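Local coordinates for peptide ABC transporter, peptide-binding protein (Thermus thermophilus, PDB 2D5W) that binds oligopeptides, a pentapeptide among them, and probably delivers them to an ABC transporter for uptake, at residues P43-G46 with Q52-P55. Sequence-based numbering, arbitrary orientation.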
# COMPACT_ATOMS: atom_id res chain seq x y z
N PRO A 43 12.85 9.46 -6.04
CA PRO A 43 13.32 9.58 -4.66
C PRO A 43 14.77 10.06 -4.61
O PRO A 43 15.45 10.14 -5.63
CB PRO A 43 13.19 8.16 -4.14
CG PRO A 43 13.60 7.35 -5.35
CD PRO A 43 12.87 8.05 -6.48
N PHE A 44 15.23 10.41 -3.41
CA PHE A 44 16.62 10.81 -3.24
C PHE A 44 17.43 9.52 -3.28
O PHE A 44 18.46 9.43 -3.93
CB PHE A 44 16.82 11.51 -1.89
CG PHE A 44 16.23 12.89 -1.83
CD1 PHE A 44 15.33 13.23 -0.82
CD2 PHE A 44 16.56 13.84 -2.78
CE1 PHE A 44 14.77 14.51 -0.77
CE2 PHE A 44 16.01 15.12 -2.74
CZ PHE A 44 15.11 15.45 -1.73
N ILE A 45 16.91 8.51 -2.58
CA ILE A 45 17.52 7.19 -2.51
C ILE A 45 16.48 6.17 -2.95
O ILE A 45 15.36 6.15 -2.42
CB ILE A 45 17.96 6.85 -1.06
CG1 ILE A 45 18.96 7.89 -0.55
CG2 ILE A 45 18.54 5.44 -1.01
CD1 ILE A 45 20.24 7.97 -1.35
N GLY A 46 16.82 5.34 -3.92
CA GLY A 46 15.89 4.33 -4.39
C GLY A 46 16.22 2.98 -3.79
O GLY A 46 17.18 2.85 -3.03
N GLN A 52 18.74 -3.34 -2.62
CA GLN A 52 19.82 -2.46 -2.19
C GLN A 52 19.45 -1.01 -2.40
O GLN A 52 18.82 -0.64 -3.39
CB GLN A 52 21.09 -2.72 -2.99
CG GLN A 52 21.51 -4.16 -3.11
CD GLN A 52 22.64 -4.33 -4.09
OE1 GLN A 52 22.56 -3.86 -5.23
NE2 GLN A 52 23.70 -5.01 -3.67
N ASN A 53 19.86 -0.17 -1.45
CA ASN A 53 19.63 1.26 -1.59
C ASN A 53 20.57 1.71 -2.70
O ASN A 53 21.68 1.18 -2.84
CB ASN A 53 20.03 2.03 -0.33
CG ASN A 53 19.06 1.84 0.81
OD1 ASN A 53 17.86 1.64 0.60
ND2 ASN A 53 19.56 1.94 2.04
N PHE A 54 20.14 2.68 -3.50
CA PHE A 54 21.01 3.21 -4.54
C PHE A 54 20.65 4.67 -4.73
O PHE A 54 19.51 5.08 -4.50
CB PHE A 54 20.91 2.40 -5.84
CG PHE A 54 19.63 2.58 -6.61
CD1 PHE A 54 18.45 1.96 -6.21
CD2 PHE A 54 19.61 3.37 -7.76
CE1 PHE A 54 17.28 2.11 -6.95
CE2 PHE A 54 18.45 3.52 -8.50
CZ PHE A 54 17.28 2.89 -8.10
N PRO A 55 21.62 5.49 -5.13
CA PRO A 55 21.30 6.91 -5.30
C PRO A 55 20.51 7.24 -6.55
O PRO A 55 20.75 6.69 -7.62
CB PRO A 55 22.68 7.57 -5.30
CG PRO A 55 23.52 6.55 -6.00
CD PRO A 55 23.04 5.22 -5.42
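Gly46 and Phe54 pair through both backbone polar groups, closing a short antiparallel beta hairpin built from strands 45-47 and 53-55. Gly46 N donates to Phe54 O at 2.8 Å, nearly in line with that carbonyl; the return bond, Phe54 N to Gly46 O, is 3.0 Å long and reaches the oxygen from above the carbonyl plane. Two CA-H...O contacts supplement them: Asn53 CA lies 3.3 Å from Gly46 O, and Ile45 CA approaches Phe54 O.

The phenyl ring of Phe54 folds back over the glycine. With chi1 at 72°, CG sits between the backbone N and the carbonyl carbon, which brings CE1 to 3.4 Å from Gly46 C and sets one ring face over Gly46 N. Gly46, with no side chain, lets CE1 come this close. An alanine in place of Phe54 has no ring to lay over Gly46, whose peptide would probably lose its cover on that side.

On the other face, chi1 of -59° sets Ile45 CG2 anti to the backbone N, 3.8 Å from Asn53 CB, while CD1 lies 4.2 Å from Pro55 CA. The Asn53 amide is spent elsewhere, OD1 accepting from Gly151 N and ND2 donating to Thr149 O. Phe44 and Ile45 form a classic beta bulge opposite Ile153. The hairpin is thus held by main-chain bonds, with apolar cover on both faces, and Asn53 ties it to the 149-151 backbone.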